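Local coordinates for protein xylosidase (Xanthomonas axonopodis pv. citri, PDB 6XN2) that probably cleaves xylose-containing chains as a family 43 glycoside hydrolase, and holds beta-D-xylopyranose in its pocket, at residues A[251-257]-A[272-277]; A[266-270]-A[282-288]; A[297-303]-A[350-356]. All coordinates share one frame; numbering follows the deposited sequence.

Contact 1: residues A[251-257]-A[272-277]. With XYP (beta-D-xylopyranose), chain E.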
loop_
_atom_site.group_PDB
_atom_site.type_symbol
_atom_site.label_atom_id
_atom_site.label_comp_id
_atom_site.label_asym_id
_atom_site.label_seq_id
_atom_site.Cartn_x
_atom_site.Cartn_y
_atom_site.Cartn_z
ATOM N N HIS A 251 0.334 -19.034 4.609
ATOM C CA HIS A 251 0.989 -17.985 3.845
ATOM C C HIS A 251 0.366 -17.640 2.487
ATOM O O HIS A 251 0.677 -16.652 1.930
ATOM C CB HIS A 251 2.472 -18.252 3.673
ATOM C CG HIS A 251 3.226 -18.343 4.951
ATOM N ND1 HIS A 251 4.581 -18.218 5.021
ATOM C CD2 HIS A 251 2.809 -18.538 6.213
ATOM C CE1 HIS A 251 4.971 -18.342 6.267
ATOM N NE2 HIS A 251 3.913 -18.541 7.009
ATOM N N ALA A 252 -0.512 -18.484 1.990
ATOM C CA ALA A 252 -1.231 -18.256 0.781
ATOM C C ALA A 252 -2.241 -17.148 0.962
ATOM O O ALA A 252 -2.496 -16.441 0.059
ATOM C CB ALA A 252 -1.936 -19.509 0.389
ATOM N N ARG A 253 -2.785 -16.993 2.156
ATOM C CA ARG A 253 -3.788 -15.983 2.413
ATOM C C ARG A 253 -3.545 -14.946 3.516
ATOM O O ARG A 253 -4.088 -13.898 3.463
ATOM C CB ARG A 253 -5.116 -16.671 2.690
ATOM C CG ARG A 253 -5.515 -17.713 1.680
ATOM C CD ARG A 253 -6.871 -18.290 1.957
ATOM N NE ARG A 253 -6.836 -19.175 3.084
ATOM C CZ ARG A 253 -7.879 -19.813 3.553
ATOM N NH1 ARG A 253 -9.040 -19.671 2.985
ATOM N NH2 ARG A 253 -7.750 -20.588 4.585
ATOM N N ARG A 254 -2.740 -15.280 4.514
ATOM C CA ARG A 254 -2.555 -14.360 5.660
ATOM C C ARG A 254 -1.859 -13.063 5.245
ATOM O O ARG A 254 -1.040 -13.081 4.367
ATOM C CB ARG A 254 -1.848 -15.040 6.829
ATOM C CG ARG A 254 -0.393 -15.379 6.580
ATOM C CD ARG A 254 0.551 -14.271 6.882
ATOM N NE ARG A 254 1.913 -14.663 6.616
ATOM C CZ ARG A 254 2.473 -14.612 5.429
ATOM N NH1 ARG A 254 1.779 -14.197 4.395
ATOM N NH2 ARG A 254 3.720 -14.972 5.268
ATOM N N PHE A 255 -2.201 -11.987 5.935
ATOM C CA PHE A 255 -1.648 -10.670 5.709
ATOM C C PHE A 255 -0.147 -10.562 5.889
ATOM O O PHE A 255 0.373 -11.063 6.811
ATOM C CB PHE A 255 -2.368 -9.676 6.615
ATOM C CG PHE A 255 -1.753 -8.319 6.632
ATOM C CD1 PHE A 255 -2.052 -7.412 5.673
ATOM C CD2 PHE A 255 -0.864 -7.978 7.598
ATOM C CE1 PHE A 255 -1.493 -6.179 5.668
ATOM C CE2 PHE A 255 -0.292 -6.740 7.603
ATOM C CZ PHE A 255 -0.607 -5.839 6.627
ATOM N N PHE A 256 0.537 -9.896 4.973
ATOM C CA PHE A 256 1.962 -9.680 5.059
ATOM C C PHE A 256 2.279 -8.207 5.170
ATOM O O PHE A 256 2.902 -7.828 6.095
ATOM C CB PHE A 256 2.686 -10.246 3.877
ATOM C CG PHE A 256 4.176 -10.243 3.993
ATOM C CD1 PHE A 256 4.914 -9.201 3.521
ATOM C CD2 PHE A 256 4.843 -11.330 4.496
ATOM C CE1 PHE A 256 6.269 -9.216 3.583
ATOM C CE2 PHE A 256 6.196 -11.346 4.557
ATOM C CZ PHE A 256 6.911 -10.291 4.101
ATOM N N GLU A 257 1.842 -7.406 4.213
ATOM C CA GLU A 257 2.071 -5.972 4.201
ATOM C C GLU A 257 1.134 -5.215 3.254
ATOM O O GLU A 257 0.294 -5.788 2.649
ATOM C CB GLU A 257 3.519 -5.629 3.857
ATOM C CG GLU A 257 3.933 -5.830 2.425
ATOM C CD GLU A 257 5.440 -5.932 2.227
ATOM O OE1 GLU A 257 6.194 -5.641 3.122
ATOM O OE2 GLU A 257 5.880 -6.272 1.140
ATOM N N TYR A 272 -4.432 -6.678 0.205
ATOM C CA TYR A 272 -3.106 -6.685 0.735
ATOM C C TYR A 272 -2.160 -7.671 0.084
ATOM O O TYR A 272 -2.567 -8.546 -0.585
ATOM C CB TYR A 272 -3.206 -7.120 2.194
ATOM C CG TYR A 272 -3.920 -8.419 2.392
ATOM C CD1 TYR A 272 -3.243 -9.610 2.368
ATOM C CD2 TYR A 272 -5.247 -8.457 2.593
ATOM C CE1 TYR A 272 -3.872 -10.789 2.533
ATOM C CE2 TYR A 272 -5.895 -9.636 2.763
ATOM C CZ TYR A 272 -5.195 -10.811 2.734
ATOM O OH TYR A 272 -5.830 -11.973 2.904
ATOM N N SER A 273 -0.889 -7.530 0.364
ATOM C CA SER A 273 0.115 -8.408 -0.156
ATOM C C SER A 273 0.316 -9.584 0.780
ATOM O O SER A 273 0.209 -9.427 1.944
ATOM C CB SER A 273 1.393 -7.651 -0.298
ATOM O OG SER A 273 2.486 -8.495 -0.406
ATOM N N THR A 274 0.583 -10.748 0.234
ATOM C CA THR A 274 0.835 -11.939 1.017
ATOM C C THR A 274 2.306 -12.229 1.167
ATOM O O THR A 274 2.706 -13.211 1.701
ATOM C CB THR A 274 0.177 -13.172 0.456
ATOM O OG1 THR A 274 0.718 -13.443 -0.814
ATOM C CG2 THR A 274 -1.291 -13.001 0.381
ATOM N N GLY A 275 3.104 -11.335 0.678
ATOM C CA GLY A 275 4.544 -11.434 0.838
ATOM C C GLY A 275 5.222 -12.608 0.153
ATOM O O GLY A 275 5.517 -12.550 -1.049
ATOM N N ASP A 276 5.472 -13.657 0.918
ATOM C CA ASP A 276 6.191 -14.805 0.400
ATOM C C ASP A 276 5.481 -15.676 -0.591
ATOM O O ASP A 276 6.080 -16.560 -1.140
ATOM C CB ASP A 276 6.856 -15.633 1.493
ATOM C CG ASP A 276 5.882 -16.254 2.451
ATOM O OD1 ASP A 276 4.777 -15.767 2.572
ATOM O OD2 ASP A 276 6.266 -17.219 3.078
ATOM N N THR A 277 4.199 -15.430 -0.791
ATOM C CA THR A 277 3.438 -16.125 -1.780
ATOM C C THR A 277 3.070 -15.185 -2.921
ATOM O O THR A 277 2.360 -15.524 -3.794
ATOM C CB THR A 277 2.242 -16.861 -1.233
ATOM O OG1 THR A 277 1.436 -15.965 -0.507
ATOM C CG2 THR A 277 2.705 -17.963 -0.350
HETATM O O1 XYP E . 8.654 -4.408 2.085
HETATM C C1 XYP E . 8.353 -3.427 1.120
HETATM C C2 XYP E . 7.473 -2.378 1.767
HETATM C C3 XYP E . 7.423 -1.105 0.984
HETATM C C4 XYP E . 8.821 -0.667 0.601
HETATM C C5 XYP E . 9.505 -1.782 -0.135
HETATM O O2 XYP E . 6.129 -2.813 1.926
HETATM O O3 XYP E . 6.843 -0.220 1.895
HETATM O O4 XYP E . 8.758 0.428 -0.256
HETATM O O5 XYP E . 9.584 -2.923 0.671
HETATM O O HOH W 1 5.244 -7.772 -0.908
#
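Thr-277 OG1 is gripped twice: it gives a 2.6 Å hydrogen bond to His-251 O, tilted from the carbonyl plane, and takes one of 2.6 Å from Thr-274 OG1. Next to it, the Asp-276 carboxylate joins two side chains of 251-257. Its OD2 receives His-251 ND1 at 2.8 Å through the syn lone pair, near the plane of a ring turned 49° from the carboxylate. OD1 is met from above the carboxylate plane by Arg-254 NH2 in a salt bridge of 3.0 Å. The Arg-254 chain bends at chi2 (86°), bringing the guanidinium back beside the histidine, where NH2 lies over the ring near its rim and NH1 bonds to Thr-274 O. This loop leads into strand 257-264 through a classic beta bulge: Phe-256 and Glu-257 both face Ser-273, and Glu-257 with Ser-273 is a hydrogen-bonded antiparallel pair. Ser-273 O takes Phe-256 N at 3.1 Å and, weakly, Glu-257 N. Gly-275 CA sits over one face of the Phe-256 ring in a CH-pi contact, 3.5 Å from its centroid. Tyr-272 OH donates to Arg-253 O over 2.7 Å, and the face of its ring receives the edge of Phe-255 in an offset edge-to-face pair. Glu-257 OE1 accepts a 2.9 Å hydrogen bond from O1 of the bound xylopyranose. Asp-50 and Asp-170 bind the same sugar, while a water links Glu-257 OE2 to Ser-273 OG.

Contact 2: residues A[266-270]-A[282-288]; sequences GRYYL and YATSDSP
Strands 267-273 and 280-285 form a beta hairpin, and Tyr-268 to Leu-270 pair with Ala-283 to Ser-285 along it at 154° between strand directions. The hydrogen-bonded pair Tyr-268 with Ser-285 is closed by Tyr-268 N to Ser-285 O at 2.8 Å and by its return bond; Leu-270 with Ala-283 is closed the same way, with Leu-270 O taking Ala-283 N at 2.7 Å. Between them lies the non-hydrogen-bonded pair Tyr-269 with Thr-284. Thr-284 and Tyr-269 run side by side, and methyl CG2 sits over the ring face, 3.8 Å from its centroid in a CH-pi contact. With OG1 between the backbone N and carbonyl carbon of Thr-284 (chi1 55°), it is the methyl that is turned to the ring. On the same face the Tyr-269 edge reaches Tyr-282, CD2 to CD2 at 3.8 Å; their hydroxyls bond to Gly-348 O and Ile-350 N respectively. On the other face, beside Leu-270 and Ala-283, Tyr-268 spreads its ring against the turn at 286-288 that follows the strand: Pro-288 CD makes a CH-pi contact over the face, 3.8 Å from the centroid, and Ser-285 O sits at the ring edge. Asp-176 takes up the Tyr-268 hydroxyl. An ST turn shapes the strand end, Ser-287 N bonding over 3.1 Å to Ser-285 OG, itself also hydrogen-bonded to Pro-291 O. Flanked by strands 257-264 and 292-299, this hairpin supplies the two middle strands of a four-stranded antiparallel blade, the repeating unit of the five-bladed beta-propeller typical of family 43 glycoside hydrolases.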
loop_
_atom_site.group_PDB
_atom_site.type_symbol
_atom_site.label_atom_id
_atom_site.label_comp_id
_atom_site.label_asym_id
_atom_site.label_seq_id
_atom_site.Cartn_x
_atom_site.Cartn_y
_atom_site.Cartn_z
ATOM N N GLY A 266 -21.651 -0.996 -1.023
ATOM C CA GLY A 266 -22.014 -1.128 0.357
ATOM C C GLY A 266 -21.162 -2.025 1.199
ATOM O O GLY A 266 -21.557 -2.391 2.251
ATOM N N ARG A 267 -20.006 -2.384 0.680
ATOM C CA ARG A 267 -19.098 -3.246 1.447
ATOM C C ARG A 267 -17.709 -2.632 1.427
ATOM O O ARG A 267 -17.435 -1.802 0.583
ATOM C CB ARG A 267 -19.064 -4.633 0.821
ATOM C CG ARG A 267 -20.159 -5.544 1.338
ATOM C CD ARG A 267 -19.580 -6.849 1.816
ATOM N NE ARG A 267 -20.600 -7.430 2.655
ATOM C CZ ARG A 267 -20.397 -8.375 3.549
ATOM N NH1 ARG A 267 -19.195 -8.894 3.725
ATOM N NH2 ARG A 267 -21.416 -8.821 4.255
ATOM N N TYR A 268 -16.919 -2.997 2.419
ATOM C CA TYR A 268 -15.523 -2.590 2.482
ATOM C C TYR A 268 -14.655 -3.711 1.945
ATOM O O TYR A 268 -14.843 -4.868 2.311
ATOM C CB TYR A 268 -15.120 -2.239 3.914
ATOM C CG TYR A 268 -15.846 -1.025 4.445
ATOM C CD1 TYR A 268 -17.075 -1.148 5.079
ATOM C CD2 TYR A 268 -15.306 0.249 4.300
ATOM C CE1 TYR A 268 -17.751 -0.031 5.556
ATOM C CE2 TYR A 268 -15.970 1.372 4.781
ATOM C CZ TYR A 268 -17.191 1.221 5.408
ATOM O OH TYR A 268 -17.851 2.336 5.880
ATOM N N TYR A 269 -13.720 -3.365 1.070
ATOM C CA TYR A 269 -12.797 -4.333 0.498
ATOM C C TYR A 269 -11.405 -4.087 1.050
ATOM O O TYR A 269 -10.808 -3.053 0.770
ATOM C CB TYR A 269 -12.760 -4.229 -1.033
ATOM C CG TYR A 269 -14.004 -4.692 -1.758
ATOM C CD1 TYR A 269 -15.178 -3.948 -1.716
ATOM C CD2 TYR A 269 -13.992 -5.854 -2.523
ATOM C CE1 TYR A 269 -16.317 -4.366 -2.390
ATOM C CE2 TYR A 269 -15.123 -6.277 -3.202
ATOM C CZ TYR A 269 -16.281 -5.532 -3.132
ATOM O OH TYR A 269 -17.410 -5.949 -3.804
ATOM N N LEU A 270 -10.906 -5.016 1.857
ATOM C CA LEU A 270 -9.527 -4.961 2.323
ATOM C C LEU A 270 -8.660 -5.795 1.399
ATOM O O LEU A 270 -8.909 -6.982 1.239
ATOM C CB LEU A 270 -9.408 -5.487 3.758
ATOM C CG LEU A 270 -7.973 -5.715 4.232
ATOM C CD1 LEU A 270 -7.282 -4.364 4.378
ATOM C CD2 LEU A 270 -7.952 -6.485 5.541
ATOM N N TYR A 282 -7.693 -10.231 -1.372
ATOM C CA TYR A 282 -8.660 -9.309 -0.810
ATOM C C TYR A 282 -9.692 -10.037 0.034
ATOM O O TYR A 282 -9.897 -11.249 -0.092
ATOM C CB TYR A 282 -9.340 -8.473 -1.910
ATOM C CG TYR A 282 -10.399 -9.195 -2.714
ATOM C CD1 TYR A 282 -10.049 -10.160 -3.654
ATOM C CD2 TYR A 282 -11.745 -8.893 -2.556
ATOM C CE1 TYR A 282 -11.013 -10.817 -4.396
ATOM C CE2 TYR A 282 -12.717 -9.546 -3.291
ATOM C CZ TYR A 282 -12.346 -10.502 -4.213
ATOM O OH TYR A 282 -13.306 -11.163 -4.949
ATOM N N ALA A 283 -10.304 -9.267 0.924
ATOM C CA ALA A 283 -11.333 -9.740 1.837
ATOM C C ALA A 283 -12.381 -8.646 1.986
ATOM O O ALA A 283 -12.098 -7.477 1.727
ATOM C CB ALA A 283 -10.734 -10.100 3.187
ATOM N N THR A 284 -13.578 -9.035 2.398
ATOM C CA THR A 284 -14.658 -8.034 2.509
ATOM C C THR A 284 -15.304 -7.981 3.894
ATOM O O THR A 284 -15.256 -8.946 4.579
ATOM C CB THR A 284 -15.723 -8.231 1.440
ATOM O OG1 THR A 284 -16.158 -9.571 1.568
ATOM C CG2 THR A 284 -15.195 -8.019 0.046
ATOM N N SER A 285 -15.881 -6.829 4.221
ATOM C CA SER A 285 -16.589 -6.591 5.494
ATOM C C SER A 285 -17.688 -5.541 5.317
ATOM O O SER A 285 -17.713 -4.877 4.316
ATOM C CB SER A 285 -15.657 -6.148 6.539
ATOM O OG SER A 285 -16.336 -6.035 7.764
ATOM N N ASP A 286 -18.581 -5.449 6.286
ATOM C CA ASP A 286 -19.630 -4.410 6.225
ATOM C C ASP A 286 -19.148 -3.265 7.110
ATOM O O ASP A 286 -19.857 -2.295 7.228
ATOM C CB ASP A 286 -21.006 -4.960 6.594
ATOM C CG ASP A 286 -21.072 -5.512 8.002
ATOM O OD1 ASP A 286 -20.042 -5.534 8.652
ATOM O OD2 ASP A 286 -22.156 -5.918 8.429
ATOM N N SER A 287 -17.956 -3.415 7.680
ATOM C CA SER A 287 -17.374 -2.397 8.550
ATOM C C SER A 287 -15.920 -2.095 8.189
ATOM O O SER A 287 -15.174 -3.006 7.826
ATOM C CB SER A 287 -17.445 -2.840 10.012
ATOM O OG SER A 287 -16.655 -1.988 10.828
ATOM N N PRO A 288 -15.505 -0.817 8.313
ATOM C CA PRO A 288 -14.097 -0.466 8.089
ATOM C C PRO A 288 -13.170 -1.166 9.078
ATOM O O PRO A 288 -11.986 -1.350 8.783
ATOM C CB PRO A 288 -14.070 1.049 8.299
ATOM C CG PRO A 288 -15.273 1.345 9.126
ATOM C CD PRO A 288 -16.309 0.355 8.710
#

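Contact 3: residues A[297-303]-A[350-356]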
loop_
_atom_site.group_PDB
_atom_site.type_symbol
_atom_site.label_atom_id
_atom_site.label_comp_id
_atom_site.label_asym_id
_atom_site.label_seq_id
_atom_site.Cartn_x
_atom_site.Cartn_y
_atom_site.Cartn_z
ATOM N N VAL A 297 -7.646 -14.120 -4.654
ATOM C CA VAL A 297 -6.488 -13.449 -5.177
ATOM C C VAL A 297 -6.901 -12.387 -6.163
ATOM O O VAL A 297 -7.639 -12.629 -7.056
ATOM C CB VAL A 297 -5.565 -14.435 -5.892
ATOM C CG1 VAL A 297 -4.398 -13.750 -6.509
ATOM C CG2 VAL A 297 -5.100 -15.523 -4.970
ATOM N N LEU A 298 -6.350 -11.215 -5.992
ATOM C CA LEU A 298 -6.690 -10.066 -6.803
ATOM C C LEU A 298 -5.611 -9.815 -7.863
ATOM O O LEU A 298 -5.911 -9.465 -9.006
ATOM C CB LEU A 298 -6.873 -8.860 -5.881
ATOM C CG LEU A 298 -7.399 -7.543 -6.407
ATOM C CD1 LEU A 298 -8.216 -6.917 -5.298
ATOM C CD2 LEU A 298 -6.242 -6.650 -6.786
ATOM N N LEU A 299 -4.381 -10.057 -7.494
ATOM C CA LEU A 299 -3.291 -9.928 -8.404
ATOM C C LEU A 299 -2.400 -11.132 -8.290
ATOM O O LEU A 299 -1.932 -11.430 -7.256
ATOM C CB LEU A 299 -2.481 -8.658 -8.156
ATOM C CG LEU A 299 -1.306 -8.328 -9.071
ATOM C CD1 LEU A 299 -1.721 -8.078 -10.498
ATOM C CD2 LEU A 299 -0.500 -7.155 -8.572
ATOM N N ALA A 300 -2.018 -11.698 -9.415
ATOM C CA ALA A 300 -1.072 -12.787 -9.433
ATOM C C ALA A 300 0.346 -12.262 -9.269
ATOM O O ALA A 300 0.610 -11.101 -9.351
ATOM C CB ALA A 300 -1.189 -13.566 -10.710
ATOM N N PRO A 301 1.288 -13.165 -9.057
ATOM C CA PRO A 301 2.648 -12.730 -8.817
ATOM C C PRO A 301 3.289 -11.864 -9.860
ATOM O O PRO A 301 3.141 -12.107 -11.003
ATOM C CB PRO A 301 3.395 -14.041 -8.656
ATOM C CG PRO A 301 2.387 -14.990 -8.177
ATOM C CD PRO A 301 1.128 -14.603 -8.844
ATOM N N VAL A 302 4.000 -10.859 -9.412
ATOM C CA VAL A 302 4.719 -9.950 -10.294
ATOM C C VAL A 302 6.213 -10.258 -10.279
ATOM O O VAL A 302 6.691 -10.968 -9.391
ATOM C CB VAL A 302 4.508 -8.483 -9.881
ATOM C CG1 VAL A 302 3.047 -8.069 -10.079
ATOM C CG2 VAL A 302 4.929 -8.284 -8.425
ATOM N N VAL A 303 6.952 -9.695 -11.221
ATOM C CA VAL A 303 8.389 -9.836 -11.277
ATOM C C VAL A 303 8.966 -8.999 -10.153
ATOM O O VAL A 303 8.561 -7.897 -9.953
ATOM C CB VAL A 303 8.952 -9.389 -12.638
ATOM C CG1 VAL A 303 10.438 -9.212 -12.589
ATOM C CG2 VAL A 303 8.595 -10.380 -13.700
ATOM N N ILE A 350 -13.988 -9.855 -7.209
ATOM C CA ILE A 350 -13.049 -9.238 -8.113
ATOM C C ILE A 350 -12.182 -10.283 -8.752
ATOM O O ILE A 350 -11.511 -11.001 -8.090
ATOM C CB ILE A 350 -12.155 -8.228 -7.409
ATOM C CG1 ILE A 350 -12.981 -7.183 -6.704
ATOM C CG2 ILE A 350 -11.269 -7.544 -8.399
ATOM C CD1 ILE A 350 -12.186 -6.222 -5.887
ATOM N N ALA A 351 -12.203 -10.328 -10.060
ATOM C CA ALA A 351 -11.450 -11.292 -10.805
ATOM C C ALA A 351 -9.964 -11.093 -10.726
ATOM O O ALA A 351 -9.490 -10.011 -10.699
ATOM C CB ALA A 351 -11.904 -11.259 -12.243
ATOM N N THR A 352 -9.234 -12.178 -10.704
ATOM C CA THR A 352 -7.819 -12.099 -10.634
ATOM C C THR A 352 -7.206 -11.413 -11.844
ATOM O O THR A 352 -7.546 -11.676 -12.958
ATOM C CB THR A 352 -7.197 -13.492 -10.477
ATOM O OG1 THR A 352 -7.802 -14.158 -9.393
ATOM C CG2 THR A 352 -5.790 -13.416 -10.206
ATOM N N ILE A 353 -6.283 -10.524 -11.590
ATOM C CA ILE A 353 -5.569 -9.859 -12.648
ATOM C C ILE A 353 -4.235 -10.567 -12.814
ATOM O O ILE A 353 -3.568 -10.783 -11.877
ATOM C CB ILE A 353 -5.354 -8.388 -12.316
ATOM C CG1 ILE A 353 -6.690 -7.719 -12.087
ATOM C CG2 ILE A 353 -4.588 -7.702 -13.405
ATOM C CD1 ILE A 353 -6.628 -6.244 -11.883
ATOM N N TYR A 354 -3.894 -10.949 -14.034
ATOM C CA TYR A 354 -2.659 -11.638 -14.332
ATOM C C TYR A 354 -1.812 -10.635 -15.064
ATOM O O TYR A 354 -2.079 -10.337 -16.171
ATOM C CB TYR A 354 -2.954 -12.896 -15.144
ATOM C CG TYR A 354 -3.677 -13.952 -14.353
ATOM C CD1 TYR A 354 -5.018 -13.966 -14.276
ATOM C CD2 TYR A 354 -3.000 -14.893 -13.643
ATOM C CE1 TYR A 354 -5.680 -14.900 -13.527
ATOM C CE2 TYR A 354 -3.656 -15.833 -12.897
ATOM C CZ TYR A 354 -4.999 -15.820 -12.847
ATOM O OH TYR A 354 -5.681 -16.735 -12.129
ATOM N N PRO A 355 -0.757 -10.158 -14.428
ATOM C CA PRO A 355 0.042 -9.033 -14.928
ATOM C C PRO A 355 0.867 -9.344 -16.180
ATOM O O PRO A 355 1.351 -8.409 -16.809
ATOM C CB PRO A 355 0.961 -8.702 -13.745
ATOM C CG PRO A 355 1.029 -9.957 -12.942
ATOM C CD PRO A 355 -0.312 -10.612 -13.097
ATOM N N TYR A 356 1.035 -10.617 -16.528
ATOM C CA TYR A 356 1.766 -10.982 -17.740
ATOM C C TYR A 356 0.915 -11.912 -18.589
ATOM O O TYR A 356 1.425 -12.593 -19.468
ATOM C CB TYR A 356 3.119 -11.621 -17.381
ATOM C CG TYR A 356 3.792 -10.819 -16.298
ATOM C CD1 TYR A 356 4.358 -9.579 -16.581
ATOM C CD2 TYR A 356 3.804 -11.265 -14.981
ATOM C CE1 TYR A 356 4.941 -8.817 -15.588
ATOM C CE2 TYR A 356 4.380 -10.503 -13.979
ATOM C CZ TYR A 356 4.946 -9.285 -14.288
ATOM O OH TYR A 356 5.517 -8.524 -13.294
HETATM O O HOH W 2 -10.292 -13.328 -7.118
#
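Tyr-356 reaches across the contact to Val-303 with its hydroxyl, its ring edge passing Pro-301 and Val-302. With CG anti to the carbonyl carbon (chi1 -45°), the ring is carried from CB toward 301-303: CE2 comes within 3.6 Å of Pro-301 O, Val-302 CA also lies at this edge, and CZ packs 3.9 Å from Val-303 CG2. At the tip OH takes the backbone Val-303 N in a nearly straight bond of 2.8 Å (167° at the hydrogen), and a second bond to Asp-324 also holds this oxygen. Pro-355 sits further back, with CG 4.0 Å from Val-302 CG1 and CD against Leu-299 CD1. The two segments run roughly the same way where strand 292-299 of the beta-propeller turns out of its blade: the chain corners at Leu-298, and Leu-298 and Leu-299 both face Ile-280 in a classic beta bulge. Here 350-356 adds a single backbone bridge, Leu-299 with Ile-353. Ile-353 N meets Leu-298 O from above the carbonyl plane at 2.8 Å, whereas Ala-300 N approaches Ile-353 O almost head-on, with 172° at the oxygen. Thr-352 OG1, anti to its own carbonyl carbon, donates to Val-297 O at 2.8 Å, while its CG2 faces Val-297 CG1. A water gives further hydrogen bonds to Val-297 O and Ile-350 O. The Ala-300 methyl meets Tyr-354 CD2 at 3.7 Å, and Leu-320 packs on Leu-298, Leu-299 and Ile-353.

Contacts 1 and 2 both use strand 267-273, near its two ends: contact 1 belongs to the sugar-binding end, and contact 2 pairs the other end with strand 280-285. Contact 3 starts from the next strand, 292-299, of the same sheet and packs on contact 2, Ile-350 against Tyr-269 and Leu-298 against Tyr-282. Contacts 1 and 2 are mostly buried, contact 3 less so. Their chemistry follows their place: a loop held by charged and hydroxyl groups that runs on to the pocket residue Glu-257 in contact 1, regular backbone pairing with tyrosine packing inside a blade in contact 2, and one bridge with proline, aliphatic and tyrosine contacts along the loop 350-356 in contact 3.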